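Local coordinates for cell wall surface anchor family protein (Streptococcus pneumoniae, PDB 4OQ1), which probably anchors the pneumococcal pilus to the cell wall, acting as an ancillary pilin built from domains strung along an elongated chain, at residues K169-A174 / R219-E224; G106-R111 / F127-Q132; Q253-G258 / G312-T317. The protein carries 3 engineered substitutions. All blocks are in the same frame, centred on the assembly; numbering follows the deposited sequence.

Contact 1: K169-A174 / R219-E224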
ATOM      1  N   LYS A 169       4.964   3.930   0.444  1.00 20.61           N
ATOM      2  CA  LYS A 169       3.861   4.197   1.356  1.00 17.81           C
ATOM      3  C   LYS A 169       3.121   5.396   0.849  1.00 17.16           C
ATOM      4  O   LYS A 169       3.647   6.296   0.148  1.00 17.40           O
ATOM      5  CB  LYS A 169       4.359   4.443   2.802  1.00 22.03           C
ATOM      6  CG  LYS A 169       4.870   3.201   3.485  1.00 27.65           C
ATOM      7  CD  LYS A 169       5.299   3.514   4.919  1.00 30.89           C
ATOM      8  CE  LYS A 169       6.112   2.445   5.630  1.00 39.33           C
ATOM      9  NZ  LYS A 169       5.467   1.099   5.712  1.00 42.96           N
ATOM     10  N   LEU A 170       1.818   5.379   1.098  1.00 20.09           N
ATOM     11  CA  LEU A 170       0.904   6.425   0.718  1.00 16.76           C
ATOM     12  C   LEU A 170       0.491   7.253   1.944  1.00 17.72           C
ATOM     13  O   LEU A 170      -0.007   6.737   2.891  1.00 17.78           O
ATOM     14  CB  LEU A 170      -0.288   5.766   0.154  1.00 20.32           C
ATOM     15  CG  LEU A 170      -1.443   6.637  -0.288  1.00 18.73           C
ATOM     16  CD1 LEU A 170      -0.965   7.521  -1.430  1.00 18.82           C
ATOM     17  CD2 LEU A 170      -2.599   5.721  -0.755  1.00 20.93           C
ATOM     18  N   VAL A 171       0.690   8.553   1.871  1.00 18.73           N
ATOM     19  CA  VAL A 171       0.340   9.478   2.877  1.00 19.66           C
ATOM     20  C   VAL A 171      -0.491  10.643   2.257  1.00 21.88           C
ATOM     21  O   VAL A 171      -0.394  10.936   1.070  1.00 21.46           O
ATOM     22  CB  VAL A 171       1.570  10.113   3.555  1.00 18.88           C
ATOM     23  CG1 VAL A 171       2.458   9.025   4.112  1.00 19.73           C
ATOM     24  CG2 VAL A 171       2.319  11.065   2.609  1.00 20.18           C
ATOM     25  N   SER A 172      -1.410  11.188   3.033  1.00 20.67           N
ATOM     26  CA  SER A 172      -2.203  12.339   2.607  1.00 20.99           C
ATOM     27  C   SER A 172      -1.366  13.526   3.039  1.00 22.38           C
ATOM     28  O   SER A 172      -0.520  13.418   3.909  1.00 21.97           O
ATOM     29  CB  SER A 172      -3.572  12.384   3.303  1.00 24.92           C
ATOM     30  OG  SER A 172      -3.409  12.377   4.714  1.00 24.88           O
ATOM     31  N   VAL A 173      -1.671  14.642   2.436  1.00 24.19           N
ATOM     32  CA  VAL A 173      -0.953  15.866   2.582  1.00 26.74           C
ATOM     33  C   VAL A 173      -1.907  17.010   2.966  1.00 29.31           C
ATOM     34  O   VAL A 173      -2.915  17.233   2.298  1.00 29.83           O
ATOM     35  CB  VAL A 173      -0.330  16.253   1.251  1.00 25.43           C
ATOM     36  CG1 VAL A 173       0.243  17.684   1.326  1.00 29.81           C
ATOM     37  CG2 VAL A 173       0.725  15.276   0.866  1.00 26.22           C
ATOM     38  N   ALA A 174      -1.558  17.755   4.012  1.00 31.82           N
ATOM     39  CA  ALA A 174      -2.329  18.917   4.371  1.00 32.38           C
ATOM     40  C   ALA A 174      -1.388  20.103   4.463  1.00 34.18           C
ATOM     41  O   ALA A 174      -0.462  20.070   5.246  1.00 34.52           O
ATOM     42  CB  ALA A 174      -3.064  18.688   5.699  1.00 29.56           C
ATOM     43  N   ARG A 219       0.717  11.777  -1.458  1.00 18.73           N
ATOM     44  CA  ARG A 219       2.137  11.603  -1.760  1.00 18.69           C
ATOM     45  C   ARG A 219       2.466  10.104  -1.648  1.00 18.64           C
ATOM     46  O   ARG A 219       2.117   9.458  -0.639  1.00 17.89           O
ATOM     47  CB  ARG A 219       2.821  12.383  -0.716  1.00 23.70           C
ATOM     48  CG  ARG A 219       4.294  12.483  -0.726  1.00 28.48           C
ATOM     49  CD  ARG A 219       4.563  13.643   0.259  1.00 28.83           C
ATOM     50  NE  ARG A 219       4.338  15.004  -0.227  1.00 26.07           N
ATOM     51  CZ  ARG A 219       4.402  16.083   0.567  1.00 28.62           C
ATOM     52  NH1 ARG A 219       4.558  15.954   1.856  1.00 31.38           N
ATOM     53  NH2 ARG A 219       4.210  17.296   0.117  1.00 33.19           N
ATOM     54  N   PHE A 220       3.103   9.580  -2.708  1.00 18.09           N
ATOM     55  CA  PHE A 220       3.655   8.253  -2.692  1.00 19.50           C
ATOM     56  C   PHE A 220       5.172   8.351  -2.333  1.00 20.70           C
ATOM     57  O   PHE A 220       5.914   9.030  -3.034  1.00 19.75           O
ATOM     58  CB  PHE A 220       3.474   7.572  -4.043  1.00 19.49           C
ATOM     59  CG  PHE A 220       2.134   7.073  -4.312  1.00 18.97           C
ATOM     60  CD1 PHE A 220       1.833   5.737  -4.126  1.00 19.83           C
ATOM     61  CD2 PHE A 220       1.180   7.882  -4.940  1.00 22.12           C
ATOM     62  CE1 PHE A 220       0.568   5.249  -4.437  1.00 22.86           C
ATOM     63  CE2 PHE A 220      -0.075   7.373  -5.274  1.00 21.36           C
ATOM     64  CZ  PHE A 220      -0.375   6.069  -5.005  1.00 20.48           C
ATOM     65  N   LYS A 221       5.584   7.744  -1.209  1.00 16.21           N
ATOM     66  CA  LYS A 221       6.949   7.773  -0.765  1.00 19.48           C
ATOM     67  C   LYS A 221       7.656   6.508  -1.003  1.00 16.05           C
ATOM     68  O   LYS A 221       7.180   5.454  -0.615  1.00 16.73           O
ATOM     69  CB  LYS A 221       7.030   8.087   0.740  1.00 21.62           C
ATOM     70  CG  LYS A 221       6.131   9.181   1.209  1.00 28.86           C
ATOM     71  CD  LYS A 221       6.279   9.360   2.715  1.00 30.84           C
ATOM     72  CE  LYS A 221       7.628   9.869   3.166  1.00 29.54           C
ATOM     73  NZ  LYS A 221       7.734  11.285   2.729  1.00 28.48           N
ATOM     74  N   GLU A 222       8.804   6.580  -1.681  1.00 19.51           N
ATOM     75  CA  GLU A 222       9.514   5.342  -2.101  1.00 17.93           C
ATOM     76  C   GLU A 222      10.386   4.758  -0.977  1.00 18.34           C
ATOM     77  O   GLU A 222      11.616   4.866  -1.001  1.00 21.25           O
ATOM     78  CB  GLU A 222      10.355   5.593  -3.345  1.00 17.37           C
ATOM     79  CG  GLU A 222      10.924   4.339  -3.918  1.00 21.45           C
ATOM     80  CD  GLU A 222      11.502   4.518  -5.332  1.00 19.72           C
ATOM     81  OE1 GLU A 222      11.329   5.572  -5.932  1.00 17.65           O
ATOM     82  OE2 GLU A 222      12.202   3.581  -5.769  1.00 21.38           O
ATOM     83  N   VAL A 223       9.748   4.109  -0.026  1.00 18.64           N
ATOM     84  CA  VAL A 223      10.392   3.614   1.164  1.00 22.28           C
ATOM     85  C   VAL A 223      11.218   2.384   0.934  1.00 22.23           C
ATOM     86  O   VAL A 223      12.147   2.165   1.690  1.00 20.24           O
ATOM     87  CB  VAL A 223       9.363   3.338   2.318  1.00 21.45           C
ATOM     88  CG1 VAL A 223       8.814   4.664   2.782  1.00 24.27           C
ATOM     89  CG2 VAL A 223       8.296   2.310   1.889  1.00 23.35           C
ATOM     90  N   GLU A 224      10.904   1.597  -0.113  1.00 20.59           N
ATOM     91  CA  GLU A 224      11.629   0.390  -0.422  1.00 24.38           C
ATOM     92  C   GLU A 224      12.041   0.245  -1.921  1.00 21.97           C
ATOM     93  O   GLU A 224      11.477  -0.556  -2.636  1.00 22.45           O
ATOM     94  CB  GLU A 224      10.823  -0.792   0.003  1.00 28.57           C
ATOM     95  CG  GLU A 224      11.618  -1.961   0.490  1.00 32.94           C
ATOM     96  CD  GLU A 224      10.667  -3.064   0.960  1.00 37.64           C
ATOM     97  OE1 GLU A 224       9.680  -2.714   1.630  1.00 35.60           O
ATOM     98  OE2 GLU A 224      10.902  -4.271   0.658  1.00 39.15           O
TER
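Lys-169 and Lys-221 form a hydrogen-bonded antiparallel pair: Lys-169 N donates to Lys-221 O (2.9 Å), and Lys-221 N donates to Lys-169 O. The aliphatic part of Lys-169 crosses Val-223 at about a right angle, CG lying 3.9 Å from Val-223 CG2, while its NZ continues to Thr-199 OG1. Leu-170 and Phe-220, the next pair, share the other face of the sheet and are not hydrogen-bonded. CG of Leu-170 is anti to its backbone N (chi1 178°), and chi2 (63°) then sets CD1 over the middle of the Phe-220 ring, 3.9 Å from the centroid, a CH-pi contact. At Val-171 the backbone pairing resumes with Arg-219, N to O both ways. Val-171 CG2 presses on Arg-219 CB (3.6 Å), while CG1 reaches Lys-221 CD. Farther on, Val-173 lays CG2 over the centre of the Arg-219 guanidinium, 3.8 Å from CZ. This pairing joins strand 167-174 to strand 216-224 in the antiparallel sheet of a prealbumin-like domain, consistent with a CnaB module. The guanidinium is thus covered on one face by a methyl group and gripped by polar partners: NE by Asp-237, NH2 by Asp-176 and NH1 by Ser-178. With two acidic partners beside a valine cover, the positive charge of this buried arginine is probably well compensated.

Contact 2: G106-R111 / F127-Q132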
ATOM      1  N   GLY A 106     -46.534  -5.436   2.764  1.00 23.91           N
ATOM      2  CA  GLY A 106     -46.408  -4.154   2.084  1.00 22.43           C
ATOM      3  C   GLY A 106     -45.420  -4.156   0.931  1.00 21.44           C
ATOM      4  O   GLY A 106     -44.732  -5.139   0.676  1.00 21.16           O
ATOM      5  N   LEU A 107     -45.361  -3.039   0.186  1.00 22.53           N
ATOM      6  CA  LEU A 107     -44.457  -2.915  -0.929  1.00 21.71           C
ATOM      7  C   LEU A 107     -43.512  -1.775  -0.528  1.00 19.47           C
ATOM      8  O   LEU A 107     -43.937  -0.728  -0.160  1.00 17.89           O
ATOM      9  CB  LEU A 107     -45.221  -2.595  -2.191  1.00 24.51           C
ATOM     10  CG  LEU A 107     -44.419  -2.289  -3.450  1.00 25.62           C
ATOM     11  CD1 LEU A 107     -43.555  -3.447  -3.872  1.00 30.24           C
ATOM     12  CD2 LEU A 107     -45.352  -1.869  -4.576  1.00 29.76           C
ATOM     13  N   TYR A 108     -42.238  -2.089  -0.502  1.00 20.83           N
ATOM     14  CA  TYR A 108     -41.244  -1.291   0.196  1.00 19.59           C
ATOM     15  C   TYR A 108     -40.132  -0.861  -0.770  1.00 17.65           C
ATOM     16  O   TYR A 108     -39.762  -1.605  -1.627  1.00 16.01           O
ATOM     17  CB  TYR A 108     -40.699  -2.089   1.286  1.00 20.32           C
ATOM     18  CG  TYR A 108     -41.665  -2.377   2.392  1.00 20.19           C
ATOM     19  CD1 TYR A 108     -41.918  -1.469   3.386  1.00 18.49           C
ATOM     20  CD2 TYR A 108     -42.188  -3.684   2.521  1.00 19.97           C
ATOM     21  CE1 TYR A 108     -42.790  -1.766   4.430  1.00 20.48           C
ATOM     22  CE2 TYR A 108     -43.026  -4.029   3.574  1.00 20.66           C
ATOM     23  CZ  TYR A 108     -43.343  -3.069   4.523  1.00 23.02           C
ATOM     24  OH  TYR A 108     -44.158  -3.411   5.553  1.00 22.87           O
ATOM     25  N   TYR A 109     -39.684   0.402  -0.680  1.00 15.63           N
ATOM     26  CA  TYR A 109     -38.589   0.878  -1.477  1.00 14.23           C
ATOM     27  C   TYR A 109     -37.390   1.075  -0.555  1.00 16.32           C
ATOM     28  O   TYR A 109     -37.525   1.632   0.554  1.00 14.91           O
ATOM     29  CB  TYR A 109     -38.982   2.276  -2.054  1.00 16.38           C
ATOM     30  CG  TYR A 109     -37.923   3.011  -2.757  1.00 16.18           C
ATOM     31  CD1 TYR A 109     -37.274   2.463  -3.874  1.00 17.49           C
ATOM     32  CD2 TYR A 109     -37.661   4.331  -2.447  1.00 16.44           C
ATOM     33  CE1 TYR A 109     -36.270   3.189  -4.557  1.00 15.78           C
ATOM     34  CE2 TYR A 109     -36.659   5.033  -3.079  1.00 19.06           C
ATOM     35  CZ  TYR A 109     -35.998   4.508  -4.184  1.00 19.42           C
ATOM     36  OH  TYR A 109     -35.062   5.214  -4.926  1.00 20.89           O
ATOM     37  N   VAL A 110     -36.217   0.663  -1.028  1.00 14.96           N
ATOM     38  CA  VAL A 110     -34.910   0.807  -0.287  1.00 15.22           C
ATOM     39  C   VAL A 110     -33.953   1.613  -1.175  1.00 16.02           C
ATOM     40  O   VAL A 110     -33.958   1.459  -2.402  1.00 16.43           O
ATOM     41  CB  VAL A 110     -34.286  -0.556  -0.007  1.00 15.30           C
ATOM     42  CG1 VAL A 110     -32.911  -0.486   0.666  1.00 17.56           C
ATOM     43  CG2 VAL A 110     -35.258  -1.399   0.795  1.00 17.22           C
ATOM     44  N   ARG A 111     -33.242   2.529  -0.550  1.00 15.49           N
ATOM     45  CA  ARG A 111     -32.177   3.279  -1.171  1.00 15.64           C
ATOM     46  C   ARG A 111     -30.763   2.976  -0.690  1.00 15.95           C
ATOM     47  O   ARG A 111     -29.784   3.217  -1.409  1.00 17.53           O
ATOM     48  CB  ARG A 111     -32.447   4.739  -0.922  1.00 19.26           C
ATOM     49  CG  ARG A 111     -33.234   5.365  -2.072  1.00 23.32           C
ATOM     50  CD  ARG A 111     -33.406   6.876  -1.971  1.00 24.10           C
ATOM     51  NE  ARG A 111     -32.351   7.601  -2.661  1.00 22.80           N
ATOM     52  CZ  ARG A 111     -32.355   7.866  -3.956  1.00 26.00           C
ATOM     53  NH1 ARG A 111     -33.357   7.436  -4.713  1.00 21.53           N
ATOM     54  NH2 ARG A 111     -31.383   8.594  -4.487  1.00 29.33           N
ATOM     55  N   PHE A 127     -38.947  -4.339  -2.604  1.00 15.65           N
ATOM     56  CA  PHE A 127     -39.379  -5.678  -2.242  1.00 16.21           C
ATOM     57  C   PHE A 127     -40.860  -5.738  -1.778  1.00 17.00           C
ATOM     58  O   PHE A 127     -41.359  -4.812  -1.172  1.00 19.31           O
ATOM     59  CB  PHE A 127     -38.397  -6.300  -1.220  1.00 15.29           C
ATOM     60  CG  PHE A 127     -38.372  -5.678   0.139  1.00 15.92           C
ATOM     61  CD1 PHE A 127     -39.202  -6.147   1.158  1.00 16.31           C
ATOM     62  CD2 PHE A 127     -37.587  -4.571   0.377  1.00 15.69           C
ATOM     63  CE1 PHE A 127     -39.152  -5.631   2.444  1.00 16.46           C
ATOM     64  CE2 PHE A 127     -37.566  -3.983   1.646  1.00 16.98           C
ATOM     65  CZ  PHE A 127     -38.358  -4.488   2.667  1.00 18.39           C
ATOM     66  N   GLU A 128     -41.483  -6.926  -1.869  1.00 18.14           N
ATOM     67  CA  GLU A 128     -42.900  -6.990  -1.515  1.00 19.94           C
ATOM     68  C   GLU A 128     -43.077  -8.178  -0.582  1.00 24.52           C
ATOM     69  O   GLU A 128     -42.563  -9.264  -0.873  1.00 22.05           O
ATOM     70  CB  GLU A 128     -43.739  -7.082  -2.766  1.00 24.48           C
ATOM     71  CG  GLU A 128     -45.216  -7.247  -2.437  1.00 28.01           C
ATOM     72  CD  GLU A 128     -46.091  -7.324  -3.631  1.00 25.92           C
ATOM     73  OE1 GLU A 128     -46.928  -6.441  -3.749  1.00 30.93           O
ATOM     74  OE2 GLU A 128     -45.944  -8.250  -4.456  1.00 28.53           O
ATOM     75  N   MET A 129     -43.692  -7.893   0.584  1.00 26.98           N
ATOM     76  CA  MET A 129     -44.228  -8.913   1.505  1.00 27.43           C
ATOM     77  C   MET A 129     -45.775  -9.101   1.362  1.00 29.01           C
ATOM     78  O   MET A 129     -46.527  -8.198   1.548  1.00 27.24           O
ATOM     79  CB  MET A 129     -43.874  -8.414   2.896  1.00 26.64           C
ATOM     80  CG  MET A 129     -42.350  -8.364   3.098  1.00 28.31           C
ATOM     81  SD  MET A 129     -41.584  -9.980   2.808  1.00 28.91           S
ATOM     82  CE  MET A 129     -40.051  -9.667   3.717  1.00 27.13           C
ATOM     83  N   THR A 130     -46.220 -10.302   1.022  1.00 34.27           N
ATOM     84  CA  THR A 130     -47.652 -10.577   1.033  1.00 36.07           C
ATOM     85  C   THR A 130     -47.949 -11.785   1.929  1.00 37.32           C
ATOM     86  O   THR A 130     -47.030 -12.448   2.375  1.00 30.12           O
ATOM     87  CB  THR A 130     -48.139 -10.842  -0.382  1.00 35.16           C
ATOM     88  OG1 THR A 130     -47.671 -12.105  -0.807  1.00 39.48           O
ATOM     89  CG2 THR A 130     -47.642  -9.827  -1.311  1.00 37.10           C
ATOM     90  N   ASP A 131     -49.225 -12.071   2.236  1.00 40.03           N
ATOM     91  CA  ASP A 131     -49.514 -13.281   3.069  1.00 41.24           C
ATOM     92  C   ASP A 131     -49.045 -14.537   2.353  1.00 41.26           C
ATOM     93  O   ASP A 131     -48.975 -15.571   2.993  1.00 46.55           O
ATOM     94  CB  ASP A 131     -51.018 -13.428   3.455  1.00 41.38           C
ATOM     95  CG  ASP A 131     -51.439 -12.469   4.593  1.00 46.96           C
ATOM     96  OD1 ASP A 131     -50.538 -11.977   5.256  1.00 46.42           O
ATOM     97  OD2 ASP A 131     -52.660 -12.211   4.829  1.00 50.11           O
ATOM     98  N   GLN A 132     -48.728 -14.465   1.049  1.00 40.09           N
ATOM     99  CA  GLN A 132     -48.247 -15.638   0.279  1.00 44.71           C
ATOM    100  C   GLN A 132     -46.746 -15.792   0.153  1.00 50.30           C
ATOM    101  O   GLN A 132     -46.269 -16.730  -0.488  1.00 52.54           O
ATOM    102  CB  GLN A 132     -48.756 -15.551  -1.144  1.00 46.79           C
ATOM    103  CG  GLN A 132     -50.258 -15.312  -1.259  1.00 53.53           C
ATOM    104  CD  GLN A 132     -51.067 -16.261  -0.406  1.00 62.36           C
ATOM    105  OE1 GLN A 132     -50.717 -17.441  -0.260  1.00 72.86           O
ATOM    106  NE2 GLN A 132     -52.160 -15.758   0.167  1.00 68.01           N
TER
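Tyr-108 and Phe-127 carry this contact, and it is the CB of the tyrosine, more than its ring, that sits on the phenylalanine. Tyr-108 CB stands 3.6 Å above the Phe-127 plane, offset toward the rim, and its nearest atom there is CZ. The two rings are close to parallel, their planes 24° apart, but they are slid past one another until they barely overlap, with centroids separated by 5.2 Å. Their closest approach is Tyr-108 CD2 to Phe-127 CE1 (3.6 Å). Phe-127 CG lies between its own backbone N and carbonyl carbon (chi1 68°), and from there the ring reaches across to the partner strand, where Val-110 CG2 meets it at the edge, in plane, 3.6 Å from CE2. The tyrosine ring turns back along its own strand beside Gly-106, and its OH bonds to Pro-104 O. Met-129 shares this face, its CG only loosely near Tyr-108 CE2. The pairing is antiparallel and joins strand 106-110 to strand 120-129 inside the mixed sheet of the N-terminal domain, probably the part of the protein with the IgG-rev fold. Ile-103 and Leu-30, from two other strands, pack on the Phe-127 ring. Gly-106 with Met-129, and Tyr-108 with Phe-127, are the hydrogen-bonded pairs, each bonded N to O in both directions; Gly-106 N donates to Met-129 O at 3.0 Å. Between them Leu-107 and Glu-128 form the non-hydrogen-bonded pair on the opposite face, where Leu-107 CD1 touches Glu-128 CB at 3.8 Å and Tyr-63 packs against both side chains. Beyond the strand, Thr-130 OG1 accepts from Gln-132 N in an ST turn.

Contact 3: Q253-G258 / G312-T317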
ATOM      1  N   GLN A 253      16.927   5.420 -11.222  1.00 19.61           N
ATOM      2  CA  GLN A 253      18.239   5.298 -11.953  1.00 22.84           C
ATOM      3  C   GLN A 253      18.941   3.946 -11.803  1.00 20.58           C
ATOM      4  O   GLN A 253      19.403   3.592 -10.725  1.00 20.77           O
ATOM      5  CB  GLN A 253      19.144   6.455 -11.655  1.00 27.05           C
ATOM      6  CG  GLN A 253      18.513   7.754 -12.091  1.00 32.12           C
ATOM      7  CD  GLN A 253      18.350   7.939 -13.604  1.00 37.80           C
ATOM      8  OE1 GLN A 253      19.174   7.483 -14.423  1.00 38.10           O
ATOM      9  NE2 GLN A 253      17.261   8.643 -13.991  1.00 39.13           N
ATOM     10  N   LYS A 254      18.964   3.153 -12.877  1.00 17.52           N
ATOM     11  CA  LYS A 254      19.638   1.843 -12.814  1.00 17.50           C
ATOM     12  C   LYS A 254      21.110   2.165 -12.732  1.00 19.85           C
ATOM     13  O   LYS A 254      21.593   2.961 -13.516  1.00 23.67           O
ATOM     14  CB  LYS A 254      19.332   0.999 -14.056  1.00 18.48           C
ATOM     15  CG  LYS A 254      19.879  -0.389 -13.966  1.00 17.90           C
ATOM     16  CD  LYS A 254      19.606  -1.077 -15.296  1.00 22.39           C
ATOM     17  CE  LYS A 254      19.611  -2.585 -15.136  1.00 24.09           C
ATOM     18  NZ  LYS A 254      20.932  -3.151 -14.908  1.00 31.25           N
ATOM     19  N   LEU A 255      21.794   1.656 -11.731  1.00 21.39           N
ATOM     20  CA  LEU A 255      23.191   1.939 -11.489  1.00 22.04           C
ATOM     21  C   LEU A 255      24.065   0.828 -12.011  1.00 20.42           C
ATOM     22  O   LEU A 255      23.758  -0.357 -11.851  1.00 19.36           O
ATOM     23  CB  LEU A 255      23.507   2.092  -9.995  1.00 23.25           C
ATOM     24  CG  LEU A 255      22.883   3.191  -9.171  1.00 25.31           C
ATOM     25  CD1 LEU A 255      23.008   2.888  -7.681  1.00 25.61           C
ATOM     26  CD2 LEU A 255      23.392   4.588  -9.489  1.00 24.09           C
ATOM     27  N   PRO A 256      25.097   1.205 -12.741  1.00 25.94           N
ATOM     28  CA  PRO A 256      26.074   0.201 -13.116  1.00 31.50           C
ATOM     29  C   PRO A 256      26.780  -0.387 -11.841  1.00 29.70           C
ATOM     30  O   PRO A 256      26.697   0.198 -10.679  1.00 28.00           O
ATOM     31  CB  PRO A 256      27.084   0.999 -13.950  1.00 31.21           C
ATOM     32  CG  PRO A 256      26.477   2.340 -14.172  1.00 32.33           C
ATOM     33  CD  PRO A 256      25.636   2.566 -12.939  1.00 27.28           C
ATOM     34  N   ARG A 257      27.515  -1.478 -12.054  1.00 24.56           N
ATOM     35  CA  ARG A 257      28.273  -2.119 -10.951  1.00 26.14           C
ATOM     36  C   ARG A 257      29.763  -2.143 -11.289  1.00 26.23           C
ATOM     37  O   ARG A 257      30.146  -2.130 -12.485  1.00 26.42           O
ATOM     38  CB  ARG A 257      27.751  -3.537 -10.717  1.00 25.42           C
ATOM     39  CG  ARG A 257      26.401  -3.597 -10.058  1.00 30.31           C
ATOM     40  CD  ARG A 257      25.803  -4.997 -10.146  1.00 36.91           C
ATOM     41  NE  ARG A 257      25.263  -5.201 -11.503  1.00 44.76           N
ATOM     42  CZ  ARG A 257      25.807  -5.934 -12.470  1.00 48.59           C
ATOM     43  NH1 ARG A 257      26.952  -6.586 -12.293  1.00 59.79           N
ATOM     44  NH2 ARG A 257      25.191  -6.026 -13.633  1.00 47.09           N
ATOM     45  N   GLY A 258      30.599  -2.186 -10.246  1.00 27.77           N
ATOM     46  CA  GLY A 258      32.063  -2.268 -10.405  1.00 24.03           C
ATOM     47  C   GLY A 258      32.733  -3.019  -9.271  1.00 26.60           C
ATOM     48  O   GLY A 258      32.043  -3.527  -8.347  1.00 24.23           O
ATOM     49  N   GLY A 312      31.010  -6.600  -7.924  1.00 30.12           N
ATOM     50  CA  GLY A 312      29.615  -6.286  -8.251  1.00 36.41           C
ATOM     51  C   GLY A 312      29.321  -5.032  -7.453  1.00 38.87           C
ATOM     52  O   GLY A 312      30.165  -4.185  -7.271  1.00 43.60           O
ATOM     53  N   LEU A 313      28.176  -4.840  -6.914  1.00 45.81           N
ATOM     54  CA  LEU A 313      28.176  -3.595  -6.119  1.00 46.13           C
ATOM     55  C   LEU A 313      28.072  -2.255  -6.939  1.00 35.60           C
ATOM     56  O   LEU A 313      28.909  -1.818  -7.744  1.00 26.74           O
ATOM     57  CB  LEU A 313      29.370  -3.645  -5.149  1.00 47.40           C
ATOM     58  CG  LEU A 313      29.561  -2.564  -4.137  1.00 49.18           C
ATOM     59  CD1 LEU A 313      30.318  -3.083  -2.916  1.00 47.13           C
ATOM     60  CD2 LEU A 313      30.321  -1.514  -4.866  1.00 49.67           C
ATOM     61  N   GLU A 314      26.968  -1.598  -6.706  1.00 30.18           N
ATOM     62  CA  GLU A 314      26.583  -0.480  -7.488  1.00 28.00           C
ATOM     63  C   GLU A 314      27.523   0.662  -7.301  1.00 25.16           C
ATOM     64  O   GLU A 314      28.120   0.823  -6.236  1.00 22.24           O
ATOM     65  CB  GLU A 314      25.167  -0.106  -7.069  1.00 30.13           C
ATOM     66  CG  GLU A 314      24.118  -1.027  -7.714  1.00 34.58           C
ATOM     67  CD  GLU A 314      24.053  -2.506  -7.265  1.00 38.77           C
ATOM     68  OE1 GLU A 314      24.586  -2.865  -6.190  1.00 48.82           O
ATOM     69  OE2 GLU A 314      23.453  -3.344  -8.013  1.00 32.04           O
ATOM     70  N   TYR A 315      27.715   1.399  -8.360  1.00 21.69           N
ATOM     71  CA  TYR A 315      28.330   2.670  -8.285  1.00 23.57           C
ATOM     72  C   TYR A 315      27.889   3.471  -7.068  1.00 27.05           C
ATOM     73  O   TYR A 315      26.700   3.668  -6.832  1.00 23.48           O
ATOM     74  CB  TYR A 315      28.047   3.483  -9.521  1.00 27.94           C
ATOM     75  CG  TYR A 315      28.904   3.056 -10.765  1.00 32.66           C
ATOM     76  CD1 TYR A 315      29.659   1.887 -10.790  1.00 32.64           C
ATOM     77  CD2 TYR A 315      28.952   3.870 -11.886  1.00 36.99           C
ATOM     78  CE1 TYR A 315      30.417   1.548 -11.931  1.00 34.49           C
ATOM     79  CE2 TYR A 315      29.689   3.542 -13.002  1.00 36.22           C
ATOM     80  CZ  TYR A 315      30.416   2.396 -13.026  1.00 36.93           C
ATOM     81  OH  TYR A 315      31.119   2.122 -14.176  1.00 35.89           O
ATOM     82  N   GLY A 316      28.867   4.066  -6.397  1.00 27.94           N
ATOM     83  CA  GLY A 316      28.595   4.851  -5.199  1.00 27.30           C
ATOM     84  C   GLY A 316      29.787   4.859  -4.285  1.00 26.78           C
ATOM     85  O   GLY A 316      30.826   4.358  -4.666  1.00 25.67           O
ATOM     86  N   THR A 317      29.618   5.408  -3.093  1.00 22.49           N
ATOM     87  CA  THR A 317      30.677   5.542  -2.097  1.00 23.27           C
ATOM     88  C   THR A 317      30.444   4.559  -0.948  1.00 21.96           C
ATOM     89  O   THR A 317      29.290   4.394  -0.480  1.00 21.15           O
ATOM     90  CB  THR A 317      30.688   6.967  -1.607  1.00 27.39           C
ATOM     91  OG1 THR A 317      31.097   7.778  -2.709  1.00 27.23           O
ATOM     92  CG2 THR A 317      31.635   7.156  -0.390  1.00 28.66           C
TER
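The connection from strand 246-254 to strand 260-266 meets the loop leading into strand 316-322 through a single backbone bridge, Arg-257 opposite Glu-314. Two hydrogen bonds define it. Tyr-315 N donates to Pro-256 O at 2.8 Å, nearly straight at 169°, and Gly-258 N donates to Leu-313 O at 3.0 Å. Beside the first bond, Pro-256 lies on one face of the Tyr-315 ring: CB stands 3.7 Å from the centroid, above the ring's centre, in a CH-pi contact, and CG approaches CE2 at 3.6 Å. The tyrosine side chain leaves the backbone toward the proline's segment, and chi1 (-77°) sets its CG anti to the carbonyl carbon. Leu-255 crosses Glu-314 at about a right angle, CD1 against CB at 3.7 Å. The side chains of Arg-257 and Glu-314 run side by side in the same direction, but their flat ends are turned 64° apart. Arg-257 CD is 3.6 Å from Glu-314 OE2, whereas NE remains 4.3 Å from that oxygen, too far for a salt bridge, so at most a weak attraction between the opposite charges is likely. Around the bridge, Leu-255 packs on Ala-230 of strand 229-231, in the four-stranded sheet of the preceding domain, while Leu-313 and Tyr-315 rest on Ile-340 of strand 336-340, which pairs with strand 316-322 in the C-terminal sheet.

The three contacts follow one another along the chain in the order contact 2, contact 1, contact 3, each closing before the next opens, and none touches another. Contact 2 lies in the N-terminal sheet, its centre about 48 Å from that of contact 1 in the middle domain. The centre of contact 3 lies about 26 Å from that of contact 1, with nearest atoms about 7 Å apart, and about 70 Å from that of contact 2, on the opposite side of the chain's centre. Contacts 1 and 2 pair strands within a sheet; contact 3 sits where the middle domain hands over to the C-terminal one. Such a row of beta domains gives an extended molecule, consistent with a pilus component that spans distance at the cell surface.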